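Long-range contacts in D-ribose pyranase (Bacillus subtilis, PDB 1OGD), which probably catalyses the interconversion of the beta-pyran and beta-furan forms of D-ribose, and holds beta-D-ribopyranose in pockets to which two subunits contribute: residues A27-P32 / G115-Y120; D41-P46 / V111-E116; E60-E65 / L125-L130. All coordinates share one frame; numbering follows the deposited sequence.

Contact 1: A27-P32 / G115-Y120. With RIP (beta-D-ribopyranose), chain G.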
# COMPACT_ATOMS: atom_id res chain seq x y z
N ALA A 27 20.25 4.44 -20.62
CA ALA A 27 19.62 5.29 -21.62
C ALA A 27 20.10 6.72 -21.66
O ALA A 27 20.66 7.23 -20.69
CB ALA A 27 18.11 5.27 -21.39
N ASP A 28 19.86 7.37 -22.80
CA ASP A 28 20.19 8.78 -22.93
C ASP A 28 19.01 9.52 -22.30
O ASP A 28 18.04 8.88 -21.87
CB ASP A 28 20.42 9.18 -24.40
CG ASP A 28 19.22 8.88 -25.30
OD1 ASP A 28 19.46 8.38 -26.42
OD2 ASP A 28 18.06 9.16 -24.92
N ALA A 29 19.08 10.84 -22.24
CA ALA A 29 18.03 11.64 -21.62
C ALA A 29 16.66 11.63 -22.30
O ALA A 29 15.68 12.12 -21.74
CB ALA A 29 18.51 13.07 -21.45
N GLY A 30 16.58 11.06 -23.50
CA GLY A 30 15.31 11.08 -24.20
C GLY A 30 14.52 9.78 -24.28
O GLY A 30 13.33 9.82 -24.58
N LEU A 31 15.15 8.65 -24.00
CA LEU A 31 14.46 7.37 -24.10
C LEU A 31 13.23 7.27 -23.19
O LEU A 31 13.31 7.54 -21.99
CB LEU A 31 15.41 6.22 -23.76
CG LEU A 31 14.83 4.84 -24.07
CD1 LEU A 31 14.85 4.62 -25.57
CD2 LEU A 31 15.65 3.77 -23.37
N PRO A 32 12.08 6.89 -23.76
CA PRO A 32 10.88 6.76 -22.92
C PRO A 32 11.00 5.47 -22.11
O PRO A 32 11.58 4.49 -22.58
CB PRO A 32 9.75 6.70 -23.94
CG PRO A 32 10.40 5.95 -25.09
CD PRO A 32 11.76 6.64 -25.17
N GLY A 115 22.80 11.58 -18.44
CA GLY A 115 22.59 12.93 -18.94
C GLY A 115 23.00 13.06 -20.39
O GLY A 115 23.12 14.17 -20.90
N GLU A 116 23.19 11.92 -21.05
CA GLU A 116 23.61 11.89 -22.45
C GLU A 116 22.62 12.55 -23.40
O GLU A 116 21.47 12.11 -23.50
CB GLU A 116 23.85 10.45 -22.89
CG GLU A 116 24.53 10.31 -24.24
CD GLU A 116 25.95 10.85 -24.23
OE1 GLU A 116 26.73 10.43 -23.36
OE2 GLU A 116 26.28 11.69 -25.10
N PHE A 117 23.08 13.58 -24.10
CA PHE A 117 22.25 14.30 -25.06
C PHE A 117 22.63 14.01 -26.52
O PHE A 117 22.64 14.93 -27.34
CB PHE A 117 22.33 15.81 -24.81
CG PHE A 117 21.20 16.36 -23.99
CD1 PHE A 117 20.85 15.77 -22.78
CD2 PHE A 117 20.49 17.48 -24.42
CE1 PHE A 117 19.81 16.30 -22.00
CE2 PHE A 117 19.46 18.02 -23.65
CZ PHE A 117 19.12 17.42 -22.43
N THR A 118 22.94 12.76 -26.83
CA THR A 118 23.27 12.40 -28.21
C THR A 118 22.35 11.27 -28.66
O THR A 118 21.99 10.40 -27.87
CB THR A 118 24.75 11.98 -28.38
OG1 THR A 118 25.02 10.79 -27.62
CG2 THR A 118 25.68 13.09 -27.94
N PRO A 119 21.97 11.27 -29.95
CA PRO A 119 21.09 10.28 -30.59
C PRO A 119 21.43 8.81 -30.40
O PRO A 119 22.56 8.38 -30.61
CB PRO A 119 21.14 10.68 -32.06
CG PRO A 119 21.35 12.15 -32.01
CD PRO A 119 22.40 12.28 -30.93
N TYR A 120 20.41 8.05 -30.01
CA TYR A 120 20.50 6.61 -29.81
C TYR A 120 21.61 6.09 -28.90
O TYR A 120 22.15 5.00 -29.12
CB TYR A 120 20.57 5.91 -31.17
CG TYR A 120 19.50 6.39 -32.12
CD1 TYR A 120 19.71 7.50 -32.94
CD2 TYR A 120 18.25 5.76 -32.17
CE1 TYR A 120 18.70 7.97 -33.78
CE2 TYR A 120 17.24 6.23 -33.00
CZ TYR A 120 17.47 7.33 -33.81
OH TYR A 120 16.47 7.80 -34.63
C1 RIP G . 14.51 8.54 -27.93
C2 RIP G . 15.97 8.41 -27.56
C3 RIP G . 16.78 8.11 -28.81
C4 RIP G . 16.57 9.11 -29.94
C5 RIP G . 15.08 9.17 -30.24
O1 RIP G . 13.96 7.30 -28.30
O2 RIP G . 16.37 9.62 -26.97
O3 RIP G . 18.14 8.01 -28.49
O4 RIP G . 17.01 10.40 -29.57
O5 RIP G . 14.29 9.44 -29.05
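The ribose pocket of RbsD is built in part from loops 27-32 and 115-120, and D28 grips two of the sugar's hydroxyls. CG of D28 sits in the crowded position between backbone N and carbonyl carbon (chi1 57°), and each carboxylate oxygen takes one hydroxyl. RIP O3 donates to D28 OD1 in a very short bond of 2.5 Å, RIP O2 to D28 OD2 at 2.7 Å. On its anti lone pair OD2 of D28 also accepts G30 N at 2.8 Å; the bond closes an Asx turn and helps hold the carboxylate's rotation. Y120 N gives RIP O3 a weak bond of 2.7 Å, while the Y120 ring turns one face to RIP C4, which lies over its centre. The loops themselves are tied by A29 N to E116 O, 3.0 Å and almost straight at 175°; beside this bond A29 CB touches F117 CE1 at 3.5 Å. H98 and N122 of the same chain and H20 of a neighbouring subunit also bond the sugar. Segment 27-32 leaves strand 23-27, segment 115-120 leads from strand 110-113 toward strand 123-127, and P119 and Y120 rest on helix 72-76.

Contact 2: D41-P46 / V111-E116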
# COMPACT_ATOMS: atom_id res chain seq x y z
N ASP A 41 17.23 7.63 -12.26
CA ASP A 41 17.76 8.78 -12.97
C ASP A 41 19.02 9.34 -12.31
O ASP A 41 18.97 9.89 -11.21
CB ASP A 41 16.67 9.85 -13.05
CG ASP A 41 16.98 10.95 -14.04
OD1 ASP A 41 16.06 11.75 -14.30
OD2 ASP A 41 18.12 11.01 -14.55
N LEU A 42 20.16 9.20 -12.99
CA LEU A 42 21.44 9.68 -12.48
C LEU A 42 21.83 11.02 -13.06
O LEU A 42 22.82 11.62 -12.63
CB LEU A 42 22.55 8.66 -12.80
CG LEU A 42 22.40 7.23 -12.27
CD1 LEU A 42 23.51 6.36 -12.84
CD2 LEU A 42 22.44 7.24 -10.75
N SER A 43 21.07 11.50 -14.04
CA SER A 43 21.38 12.76 -14.69
C SER A 43 21.45 13.95 -13.74
O SER A 43 20.72 14.03 -12.75
CB SER A 43 20.35 13.07 -15.80
OG SER A 43 19.08 13.38 -15.26
N LEU A 44 22.35 14.88 -14.05
CA LEU A 44 22.52 16.07 -13.24
C LEU A 44 22.34 17.28 -14.16
O LEU A 44 21.70 18.27 -13.79
CB LEU A 44 23.92 16.08 -12.61
CG LEU A 44 24.22 17.15 -11.55
CD1 LEU A 44 23.17 17.12 -10.46
CD2 LEU A 44 25.61 16.90 -10.96
N LYS A 45 22.91 17.18 -15.35
CA LYS A 45 22.83 18.25 -16.35
C LYS A 45 23.19 17.61 -17.68
O LYS A 45 23.71 16.50 -17.73
CB LYS A 45 23.84 19.35 -16.01
CG LYS A 45 25.29 18.88 -16.03
CD LYS A 45 26.23 19.89 -15.42
CE LYS A 45 26.33 21.17 -16.24
NZ LYS A 45 27.30 22.13 -15.61
N PRO A 46 22.91 18.30 -18.80
CA PRO A 46 23.24 17.72 -20.10
C PRO A 46 24.71 17.29 -20.18
O PRO A 46 25.61 18.08 -19.93
CB PRO A 46 22.92 18.86 -21.07
CG PRO A 46 21.77 19.54 -20.39
CD PRO A 46 22.22 19.59 -18.95
N VAL A 111 15.73 0.90 -15.91
CA VAL A 111 16.28 1.77 -16.93
C VAL A 111 17.09 2.80 -16.18
O VAL A 111 16.59 3.42 -15.24
CB VAL A 111 15.17 2.48 -17.75
CG1 VAL A 111 15.79 3.48 -18.72
CG2 VAL A 111 14.35 1.45 -18.51
N ILE A 112 18.35 2.95 -16.56
CA ILE A 112 19.22 3.91 -15.92
C ILE A 112 19.35 5.10 -16.87
O ILE A 112 19.88 4.99 -17.97
CB ILE A 112 20.60 3.29 -15.63
CG1 ILE A 112 20.41 2.00 -14.84
CG2 ILE A 112 21.45 4.26 -14.85
CD1 ILE A 112 21.62 1.11 -14.79
N ARG A 113 18.82 6.24 -16.44
CA ARG A 113 18.85 7.44 -17.25
C ARG A 113 20.11 8.26 -17.00
O ARG A 113 20.38 8.65 -15.86
CB ARG A 113 17.61 8.29 -16.96
CG ARG A 113 17.46 9.51 -17.85
CD ARG A 113 16.14 10.23 -17.58
NE ARG A 113 15.91 11.34 -18.49
CZ ARG A 113 15.82 12.62 -18.12
NH1 ARG A 113 15.94 12.96 -16.84
NH2 ARG A 113 15.60 13.56 -19.02
N THR A 114 20.88 8.51 -18.05
CA THR A 114 22.10 9.30 -17.94
C THR A 114 21.80 10.70 -18.48
O THR A 114 20.68 10.97 -18.92
CB THR A 114 23.24 8.69 -18.78
OG1 THR A 114 22.91 8.79 -20.17
CG2 THR A 114 23.43 7.22 -18.42
N GLY A 115 22.80 11.58 -18.44
CA GLY A 115 22.59 12.93 -18.94
C GLY A 115 23.00 13.06 -20.39
O GLY A 115 23.12 14.17 -20.90
N GLU A 116 23.19 11.92 -21.05
CA GLU A 116 23.61 11.89 -22.45
C GLU A 116 22.62 12.55 -23.40
O GLU A 116 21.47 12.11 -23.50
CB GLU A 116 23.85 10.45 -22.89
CG GLU A 116 24.53 10.31 -24.24
CD GLU A 116 25.95 10.85 -24.23
OE1 GLU A 116 26.73 10.43 -23.36
OE2 GLU A 116 26.28 11.69 -25.10
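Where strand 38-41 ends beside strand 110-113, D41 and R113 form a parallel beta bridge, and both send their side chains to the same face of the sheet. This end is densely packed. CG of each residue is anti to its backbone N, R113 runs extended from CG to NE, and the two side chains lie alongside each other, pointing the same way. The aliphatic part of R113 passes the carboxylate, with CD 3.6 Å from D41 OD1, before NH1 returns to that same oxygen in a salt bridge of 2.8 Å. OD1 of D41 lies near the guanidinium plane; the planes of the two groups are 74° apart, and R113 NH1 meets the carboxylate from above its plane. D41 OD2 is held by its own chain: S43 OG at 2.7 Å and S43 N at 3.0 Å both donate to it, the second closing an Asx turn. L42 N bonds to R113 O at 2.9 Å, nearly along the C=O axis, one of the bonds of the D41/R113 bridge. L42 and I112 lie side by side, pointing the same way, with L42 CD1 3.6 Å from I112 CG2. Toward K45 and P46, both exposed, the fit loosens into backbone brushing past backbone: K45 O stands 3.9 Å from CA of G115, which has no side chain, and the K45 side chain starts away from the other segment. At the dense end S9 OG and L7 O of a neighbouring subunit bond D41 OD1 and R113 NH1, while R113 NH2 bonds A29 O of its own chain. A buried ion pair with so many additional partners is probably charged on both sides, D41 kept as carboxylate by R113, and it joins the end of strand 38-41, the A29 loop and the subunit interface through one network.

Contact 3: E60-E65 / L125-L130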
# COMPACT_ATOMS: atom_id res chain seq x y z
N GLU A 60 32.21 -3.08 -15.24
CA GLU A 60 33.09 -3.67 -14.23
C GLU A 60 32.40 -4.18 -12.97
O GLU A 60 33.03 -4.83 -12.15
CB GLU A 60 34.17 -2.67 -13.84
CG GLU A 60 33.67 -1.42 -13.17
CD GLU A 60 34.80 -0.55 -12.65
OE1 GLU A 60 35.56 -1.04 -11.78
OE2 GLU A 60 34.94 0.61 -13.10
N GLU A 61 31.11 -3.90 -12.82
CA GLU A 61 30.37 -4.35 -11.64
C GLU A 61 29.36 -5.42 -11.97
O GLU A 61 28.78 -6.04 -11.09
CB GLU A 61 29.65 -3.18 -10.98
CG GLU A 61 30.54 -2.08 -10.44
CD GLU A 61 31.58 -2.60 -9.48
OE1 GLU A 61 31.38 -3.69 -8.89
OE2 GLU A 61 32.61 -1.92 -9.31
N MET A 62 29.15 -5.64 -13.26
CA MET A 62 28.18 -6.61 -13.73
C MET A 62 28.75 -7.53 -14.80
O MET A 62 29.43 -7.08 -15.71
CB MET A 62 26.98 -5.85 -14.30
CG MET A 62 25.89 -6.69 -14.89
SD MET A 62 24.65 -5.64 -15.70
CE MET A 62 23.91 -6.82 -16.75
N ALA A 63 28.47 -8.83 -14.67
CA ALA A 63 28.91 -9.79 -15.66
C ALA A 63 27.93 -9.74 -16.83
O ALA A 63 26.78 -10.17 -16.71
CB ALA A 63 28.94 -11.19 -15.06
N VAL A 64 28.38 -9.21 -17.97
CA VAL A 64 27.54 -9.09 -19.15
C VAL A 64 27.86 -10.16 -20.20
O VAL A 64 29.01 -10.31 -20.59
CB VAL A 64 27.73 -7.70 -19.80
CG1 VAL A 64 26.79 -7.55 -20.99
CG2 VAL A 64 27.50 -6.60 -18.76
N GLU A 65 26.84 -10.88 -20.66
CA GLU A 65 27.06 -11.91 -21.67
C GLU A 65 26.59 -11.48 -23.06
O GLU A 65 26.92 -12.11 -24.06
CB GLU A 65 26.37 -13.23 -21.30
CG GLU A 65 24.86 -13.15 -21.17
CD GLU A 65 24.20 -14.52 -21.14
OE1 GLU A 65 24.88 -15.50 -20.74
OE2 GLU A 65 23.01 -14.63 -21.50
N LEU A 125 22.03 -4.36 -21.33
CA LEU A 125 23.07 -5.29 -20.90
C LEU A 125 22.36 -6.54 -20.39
O LEU A 125 21.52 -6.46 -19.50
CB LEU A 125 23.92 -4.69 -19.79
CG LEU A 125 24.63 -3.36 -20.07
CD1 LEU A 125 25.45 -2.96 -18.86
CD2 LEU A 125 25.51 -3.50 -21.30
N GLN A 126 22.69 -7.68 -20.98
CA GLN A 126 22.09 -8.94 -20.56
C GLN A 126 23.04 -9.66 -19.62
O GLN A 126 24.18 -9.96 -19.98
CB GLN A 126 21.78 -9.82 -21.77
CG GLN A 126 20.86 -10.98 -21.45
CD GLN A 126 20.49 -11.78 -22.68
OE1 GLN A 126 21.13 -12.78 -23.00
NE2 GLN A 126 19.45 -11.34 -23.38
N ALA A 127 22.57 -9.92 -18.40
CA ALA A 127 23.36 -10.57 -17.37
C ALA A 127 23.87 -11.96 -17.70
O ALA A 127 23.13 -12.80 -18.21
CB ALA A 127 22.57 -10.61 -16.07
N GLY A 128 25.14 -12.20 -17.40
CA GLY A 128 25.71 -13.51 -17.64
C GLY A 128 25.67 -14.29 -16.35
O GLY A 128 24.86 -13.98 -15.47
N VAL A 129 26.53 -15.29 -16.21
CA VAL A 129 26.58 -16.08 -14.99
C VAL A 129 28.03 -16.23 -14.52
O VAL A 129 28.95 -16.24 -15.35
CB VAL A 129 25.92 -17.47 -15.22
CG1 VAL A 129 26.71 -18.26 -16.23
CG2 VAL A 129 25.78 -18.21 -13.90
N LEU A 130 28.23 -16.31 -13.21
CA LEU A 130 29.58 -16.41 -12.64
C LEU A 130 30.15 -17.82 -12.51
O LEU A 130 31.20 -18.01 -11.90
CB LEU A 130 29.60 -15.74 -11.26
CG LEU A 130 29.28 -14.25 -11.25
CD1 LEU A 130 29.22 -13.75 -9.81
CD2 LEU A 130 30.33 -13.49 -12.05
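Two backbone hydrogen bonds carry the polar part. E65 N donates to Q126 O at 2.9 Å, nearly along the C=O axis, and G128 N donates to A63 O at 2.7 Å, from above the carbonyl plane. They flank V64 and A127, an antiparallel non-hydrogen-bonded pair whose side chains diverge, and two CA-H...O contacts reinforce it: A127 CA to A63 O at 3.5 Å and V64 CA to Q126 O at 3.6 Å. Here, just after helix 51-61, strand 64-70 begins alongside strand 123-127 in the six-stranded mixed sheet, and the chain turns a corner at E65. Apolar contacts involve M62, A63 and V64. M62, CG anti to the backbone N and the chain extended beyond it, reaches obliquely across so that CE touches L125 CB at 3.7 Å and A127 CB at 4.1 Å. V64 CG2 meets L125 CD1 more loosely, and A63 CB meets L130 CD2 at 4.0 Å near the chain end. The side chain of E65 packs on backbone: it starts from the crowded chi1 position (61°) and extends over A127 and G128, its CG 3.4 Å from A127 O. OE1 of E65 accepts from NE2 of H20, the inferred proton donor of the active site, a second-shell bond that would orient the imidazole and could raise its basicity.

Contacts 1 and 2 adjoin, with centres 8 Å apart and G115 and E116 in common. A27 N is 2.7 Å from I112 O and A27 O is 2.8 Å from T114 OG1, both probable hydrogen bonds, so segment 111-116 backs loop 27-32. Contact 3 lies on the opposite side of the chain's centre, about 22 Å from contact 1 and 21 Å from contact 2 between centres, though strand 123-127 belongs to the same sheet. It probably bears on a pocket, since E65 bonds H20 and its side chain lies about 7 Å from a bound ribose. L130 packs on F117 of a neighbouring subunit, consistent with contacts 1 and 3 of different subunits coming together near the same pocket.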